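Local coordinates for protein NRPS (Penicillium fellutanum, PDB 6NKI) that forms a Rossmann-type NADPH-binding part of a fungal nonribosomal peptide synthetase, related to the Male sterility protein family, at residues A241-N244 and L249-V252; V253-T258 and H357-L362. One frame throughout, in Å; residues are numbered along the deposited sequence.

Contact 1 of 2, residues A241-N244 and L249-V252; sequences AVAN and LWRV. With NDP (NADPH dihydro-nicotinamide-adenine-dinucleotide phosphate), chain B.
The methyl group of A243 lies over the five-membered ring of W250, joining a loop on the cofactor side to helix 248-259. The protein has a nucleotide-binding Rossmann fold with a parallel seven-stranded sheet. Segment 241-244 belongs to the connection after strand 233-235, and segment 249-252 to the start of the helix that follows.

The apolar part is a CH-pi contact. A243 CB lies over one face of the indole, almost on the normal of the five-membered ring (5° off it), with W250 CD1 3.4 Å away. The opposite face has L249 CD2 about 4.0 Å above the plane, near the rim. I326, V399 and N402, from helices 319-330 and 389-410, also touch the indole, which places it in a buried meeting point of several helices.

The second contact is polar against aromatic. N244 reaches the rim of the same indole in its plane, with OD1 3.5 Å from W250 CD1. The two flat groups stand almost perpendicular, the amide plane 82° from the ring plane. This approach follows from the first torsion of N244, which sets CG between the backbone N and the carbonyl carbon, and the amide thus lies between tryptophan and ligand.

The hydrogen bond of this contact is made to the ligand. N244 belongs to the NADPH pocket, and the same amide that meets W250 through its oxygen donates through its nitrogen to the nicotinamide carboxamide. R55, T30 and D90 bond to the ligand as well. The donation by N244 is bent: ND2 lies 2.7 Å from NDP O7N, with an N-H...O angle of 142°.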
loop_
_atom_site.group_PDB
_atom_site.type_symbol
_atom_site.label_atom_id
_atom_site.label_comp_id
_atom_site.label_asym_id
_atom_site.label_seq_id
_atom_site.Cartn_x
_atom_site.Cartn_y
_atom_site.Cartn_z
ATOM N N ALA A 241 12.344 2.799 -7.030
ATOM C CA ALA A 241 12.592 3.954 -6.152
ATOM C C ALA A 241 13.793 4.759 -6.632
ATOM O O ALA A 241 14.909 4.244 -6.646
ATOM C CB ALA A 241 12.779 3.492 -4.732
ATOM N N VAL A 242 13.499 5.979 -7.055
ATOM C CA VAL A 242 14.475 7.014 -7.383
ATOM C C VAL A 242 13.892 8.333 -6.894
ATOM O O VAL A 242 12.880 8.804 -7.428
ATOM C CB VAL A 242 14.794 7.084 -8.883
ATOM C CG1 VAL A 242 15.621 8.324 -9.172
ATOM C CG2 VAL A 242 15.553 5.841 -9.317
ATOM N N ALA A 243 14.504 8.909 -5.868
ATOM C CA ALA A 243 13.997 10.148 -5.303
ATOM C C ALA A 243 14.170 11.271 -6.313
ATOM O O ALA A 243 15.272 11.476 -6.832
ATOM C CB ALA A 243 14.734 10.469 -4.006
ATOM N N ASN A 244 13.067 11.958 -6.612
ATOM C CA ASN A 244 13.132 13.056 -7.606
ATOM C C ASN A 244 14.094 14.101 -7.036
ATOM O O ASN A 244 13.903 14.511 -5.883
ATOM C CB ASN A 244 11.733 13.555 -7.970
ATOM C CG ASN A 244 11.005 14.151 -6.792
ATOM O OD1 ASN A 244 11.438 13.982 -5.658
ATOM N ND2 ASN A 244 9.913 14.849 -7.050
ATOM N N LEU A 249 11.699 17.483 0.176
ATOM C CA LEU A 249 12.026 16.410 1.105
ATOM C C LEU A 249 13.456 15.927 0.892
ATOM O O LEU A 249 14.287 15.974 1.804
ATOM C CB LEU A 249 11.021 15.260 0.923
ATOM C CG LEU A 249 11.042 14.156 1.968
ATOM C CD1 LEU A 249 10.540 14.702 3.300
ATOM C CD2 LEU A 249 10.245 12.931 1.516
ATOM N N TRP A 250 13.766 15.492 -0.333
ATOM C CA TRP A 250 15.058 14.873 -0.586
ATOM C C TRP A 250 16.195 15.884 -0.608
ATOM O O TRP A 250 17.357 15.501 -0.428
ATOM C CB TRP A 250 15.031 14.098 -1.893
ATOM C CG TRP A 250 14.027 13.042 -1.852
ATOM C CD1 TRP A 250 12.911 12.936 -2.631
ATOM C CD2 TRP A 250 13.959 11.978 -0.905
ATOM N NE1 TRP A 250 12.185 11.831 -2.271
ATOM C CE2 TRP A 250 12.798 11.229 -1.205
ATOM C CE3 TRP A 250 14.779 11.570 0.152
ATOM C CZ2 TRP A 250 12.435 10.112 -0.490
ATOM C CZ3 TRP A 250 14.417 10.460 0.858
ATOM C CH2 TRP A 250 13.253 9.732 0.531
ATOM N N ARG A 251 15.886 17.158 -0.877
ATOM C CA ARG A 251 16.896 18.204 -0.799
ATOM C C ARG A 251 17.357 18.406 0.646
ATOM O O ARG A 251 18.539 18.652 0.899
ATOM C CB ARG A 251 16.340 19.504 -1.393
ATOM C CG ARG A 251 16.279 19.595 -2.943
ATOM C CD ARG A 251 15.495 20.862 -3.375
ATOM N NE ARG A 251 15.394 21.020 -4.828
ATOM C CZ ARG A 251 16.086 21.890 -5.564
ATOM N NH1 ARG A 251 15.902 21.924 -6.876
ATOM N NH2 ARG A 251 16.922 22.760 -5.002
ATOM N N VAL A 252 16.434 18.277 1.607
ATOM C CA VAL A 252 16.788 18.318 3.028
ATOM C C VAL A 252 17.510 17.038 3.440
ATOM O O VAL A 252 18.416 17.061 4.277
ATOM C CB VAL A 252 15.529 18.548 3.884
ATOM C CG1 VAL A 252 15.849 18.452 5.366
ATOM C CG2 VAL A 252 14.927 19.890 3.564
HETATM P PA NDP B . 7.369 20.277 -11.366
HETATM O O1A NDP B . 7.278 21.434 -10.413
HETATM O O2A NDP B . 8.212 20.410 -12.606
HETATM O O5B NDP B . 5.865 19.635 -11.774
HETATM C C5B NDP B . 5.007 20.681 -12.065
HETATM C C4B NDP B . 4.270 20.381 -13.373
HETATM O O4B NDP B . 3.601 21.601 -13.796
HETATM C C3B NDP B . 5.245 19.922 -14.446
HETATM O O3B NDP B . 4.616 18.971 -15.237
HETATM C C2B NDP B . 5.483 21.196 -15.334
HETATM O O2B NDP B . 5.724 20.939 -16.648
HETATM C C1B NDP B . 4.060 21.909 -15.129
HETATM N N9A NDP B . 4.134 23.406 -15.296
HETATM C C8A NDP B . 4.830 24.356 -14.514
HETATM N N7A NDP B . 4.674 25.631 -14.956
HETATM C C5A NDP B . 3.836 25.496 -16.085
HETATM C C6A NDP B . 3.300 26.437 -16.992
HETATM N N6A NDP B . 3.572 27.783 -16.865
HETATM N N1A NDP B . 2.500 26.049 -18.030
HETATM C C2A NDP B . 2.268 24.701 -18.112
HETATM N N3A NDP B . 2.687 23.697 -17.342
HETATM C C4A NDP B . 3.493 24.123 -16.307
HETATM O O3 NDP B . 8.067 19.034 -10.475
HETATM P PN NDP B . 7.510 19.015 -8.957
HETATM O O1N NDP B . 7.956 17.775 -8.286
HETATM O O2N NDP B . 7.682 20.363 -8.288
HETATM O O5D NDP B . 5.671 18.829 -8.894
HETATM C C5D NDP B . 5.181 17.658 -9.555
HETATM C C4D NDP B . 3.959 16.977 -8.766
HETATM O O4D NDP B . 4.386 16.476 -7.491
HETATM C C3D NDP B . 2.805 17.981 -8.475
HETATM O O3D NDP B . 1.620 17.511 -9.090
HETATM C C2D NDP B . 2.623 18.034 -6.932
HETATM O O2D NDP B . 1.288 17.813 -6.513
HETATM C C1D NDP B . 3.432 16.859 -6.451
HETATM N N1N NDP B . 4.320 17.133 -5.224
HETATM C C2N NDP B . 5.432 16.349 -5.152
HETATM C C3N NDP B . 6.344 16.468 -4.176
HETATM C C7N NDP B . 7.367 15.458 -4.303
HETATM O O7N NDP B . 7.892 15.086 -5.348
HETATM N N7N NDP B . 7.639 14.802 -3.146
HETATM C C4N NDP B . 6.251 17.521 -3.060
HETATM C C5N NDP B . 4.935 18.243 -3.108
HETATM C C6N NDP B . 4.042 18.053 -4.125
HETATM P P2B NDP B . 7.525 21.082 -17.145
HETATM O O1X NDP B . 7.424 20.583 -18.554
HETATM O O2X NDP B . 7.825 22.572 -16.950
HETATM O O3X NDP B . 8.071 20.138 -16.121
#

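Contact 2 of 2, residues V253-T258 and H357-L362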
loop_
_atom_site.group_PDB
_atom_site.type_symbol
_atom_site.label_atom_id
_atom_site.label_comp_id
_atom_site.label_asym_id
_atom_site.label_seq_id
_atom_site.Cartn_x
_atom_site.Cartn_y
_atom_site.Cartn_z
ATOM N N VAL A 253 17.128 15.913 2.860
ATOM C CA VAL A 253 17.825 14.668 3.142
ATOM C C VAL A 253 19.232 14.684 2.548
ATOM O O VAL A 253 20.168 14.128 3.131
ATOM C CB VAL A 253 16.976 13.481 2.625
ATOM C CG1 VAL A 253 17.758 12.183 2.620
ATOM C CG2 VAL A 253 15.726 13.314 3.500
ATOM N N THR A 254 19.409 15.321 1.388
ATOM C CA THR A 254 20.703 15.246 0.713
ATOM C C THR A 254 21.741 16.158 1.381
ATOM O O THR A 254 22.949 15.881 1.322
ATOM C CB THR A 254 20.532 15.580 -0.779
ATOM O OG1 THR A 254 21.732 15.254 -1.491
ATOM C CG2 THR A 254 20.223 17.071 -0.988
ATOM N N THR A 255 21.294 17.238 2.031
ATOM C CA THR A 255 22.228 18.093 2.750
ATOM C C THR A 255 22.450 17.589 4.166
ATOM O O THR A 255 23.495 17.870 4.772
ATOM C CB THR A 255 21.734 19.547 2.787
ATOM O OG1 THR A 255 20.616 19.671 3.673
ATOM C CG2 THR A 255 21.302 19.999 1.390
ATOM N N ALA A 256 21.476 16.852 4.703
ATOM C CA ALA A 256 21.687 16.180 5.975
ATOM C C ALA A 256 22.762 15.112 5.843
ATOM O O ALA A 256 23.498 14.843 6.799
ATOM C CB ALA A 256 20.372 15.583 6.473
ATOM N N MET A 257 22.878 14.522 4.651
ATOM C CA MET A 257 23.939 13.563 4.362
ATOM C C MET A 257 25.326 14.201 4.421
ATOM O O MET A 257 26.267 13.605 4.955
ATOM C CB MET A 257 23.698 12.960 2.984
ATOM C CG MET A 257 22.513 12.018 2.935
ATOM S SD MET A 257 21.969 11.609 1.275
ATOM C CE MET A 257 23.425 10.752 0.637
ATOM N N THR A 258 25.478 15.398 3.850
ATOM C CA THR A 258 26.777 16.057 3.805
ATOM C C THR A 258 27.123 16.693 5.138
ATOM O O THR A 258 28.298 16.765 5.498
ATOM C CB THR A 258 26.785 17.118 2.709
ATOM O OG1 THR A 258 25.828 18.135 3.034
ATOM C CG2 THR A 258 26.419 16.492 1.353
ATOM N N HIS A 357 23.416 25.415 -4.681
ATOM C CA HIS A 357 23.086 24.618 -3.506
ATOM C C HIS A 357 21.593 24.324 -3.466
ATOM O O HIS A 357 20.781 25.250 -3.574
ATOM C CB HIS A 357 23.512 25.305 -2.214
ATOM C CG HIS A 357 23.320 24.445 -1.000
ATOM N ND1 HIS A 357 22.143 24.421 -0.282
ATOM C CD2 HIS A 357 24.137 23.540 -0.409
ATOM C CE1 HIS A 357 22.254 23.562 0.715
ATOM N NE2 HIS A 357 23.451 23.009 0.658
ATOM N N PRO A 358 21.197 23.059 -3.285
ATOM C CA PRO A 358 19.777 22.691 -3.453
ATOM C C PRO A 358 18.841 23.320 -2.428
ATOM O O PRO A 358 17.635 23.386 -2.694
ATOM C CB PRO A 358 19.788 21.158 -3.329
ATOM C CG PRO A 358 21.194 20.752 -3.666
ATOM C CD PRO A 358 22.063 21.878 -3.130
ATOM N N LEU A 359 19.342 23.787 -1.276
ATOM C CA LEU A 359 18.498 24.465 -0.296
ATOM C C LEU A 359 18.566 25.981 -0.375
ATOM O O LEU A 359 17.903 26.656 0.418
ATOM C CB LEU A 359 18.836 24.043 1.139
ATOM C CG LEU A 359 18.443 22.676 1.688
ATOM C CD1 LEU A 359 18.890 22.599 3.130
ATOM C CD2 LEU A 359 16.943 22.414 1.580
ATOM N N TRP A 360 19.350 26.537 -1.289
ATOM C CA TRP A 360 19.297 27.977 -1.497
ATOM C C TRP A 360 17.922 28.461 -1.961
ATOM O O TRP A 360 17.509 29.547 -1.538
ATOM C CB TRP A 360 20.402 28.381 -2.473
ATOM C CG TRP A 360 20.554 29.852 -2.732
ATOM C CD1 TRP A 360 20.789 30.840 -1.812
ATOM C CD2 TRP A 360 20.556 30.488 -4.012
ATOM N NE1 TRP A 360 20.894 32.056 -2.445
ATOM C CE2 TRP A 360 20.759 31.866 -3.795
ATOM C CE3 TRP A 360 20.388 30.027 -5.322
ATOM C CZ2 TRP A 360 20.798 32.786 -4.839
ATOM C CZ3 TRP A 360 20.429 30.943 -6.357
ATOM C CH2 TRP A 360 20.632 32.307 -6.111
ATOM N N PRO A 361 17.217 27.735 -2.843
ATOM C CA PRO A 361 15.857 28.105 -3.221
ATOM C C PRO A 361 14.824 27.985 -2.086
ATOM O O PRO A 361 13.934 28.798 -2.027
ATOM C CB PRO A 361 15.547 27.126 -4.356
ATOM C CG PRO A 361 16.909 26.723 -4.866
ATOM C CD PRO A 361 17.736 26.614 -3.608
ATOM N N LEU A 362 14.963 26.973 -1.225
ATOM C CA LEU A 362 13.957 26.658 -0.170
ATOM C C LEU A 362 14.249 27.297 1.194
ATOM O O LEU A 362 13.435 27.086 2.103
ATOM C CB LEU A 362 13.914 25.134 0.001
ATOM C CG LEU A 362 13.418 24.308 -1.184
ATOM C CD1 LEU A 362 13.570 22.823 -0.920
ATOM C CD2 LEU A 362 11.983 24.652 -1.535
#
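T255 lays its methyl CG2 against the imidazole of H357, 3.7 Å from CE1, while its hydroxyl side faces L359. The approach to the imidazole is oblique, and the two side chains run at about a right angle. The methyl meets both partners, since T255 CG2 is also 3.9 Å from L359 CG, whereas T255 OG1 meets L359 CD1 at 3.4 Å. The placement of the two branches follows from chi1 of 72°, which puts OG1 between the backbone N and the carbonyl carbon and swings CG2 beside the N; OG1 also makes a weak hydrogen bond to V252 O, one turn back.

The partner segment opens with a type I beta turn, H357 to W360, closed by W360 N to H357 O at 3.0 Å, in the loop joining helices 339-351 and 363-369. It lies against helix 248-259, and W342 and V346 of helix 339-351 pack on T255 and L359 respectively. Inside the turn, P358 CD sits over one face of the H357 ring. On the helix itself, the hydroxyl of T258 bonds back to the carbonyl of T255, OG1 to O 2.9 Å, with the donor tilted 29° from the carbonyl plane.

Both contacts use helix 248-259, whose early residues serve contact 1 and whose later ones serve contact 2; their centres are 11 Å apart. R251 and V252 join them directly. R251 NH2 makes a probable hydrogen bond to P358 O at 2.5 Å, and R251 CD packs on L362 CD1 at 3.7 Å. V252 CG2 lies 3.8 Å from L359 CD2. Their relation to the ligand differs: contact 1 supplies N244 to the NADPH pocket, whereas the L359 side chain of contact 2 is about 13 Å from the bound NDP. Segment 357-362 therefore meets the same helix that presents W250 to the loop carrying N244, without itself reaching the ligand.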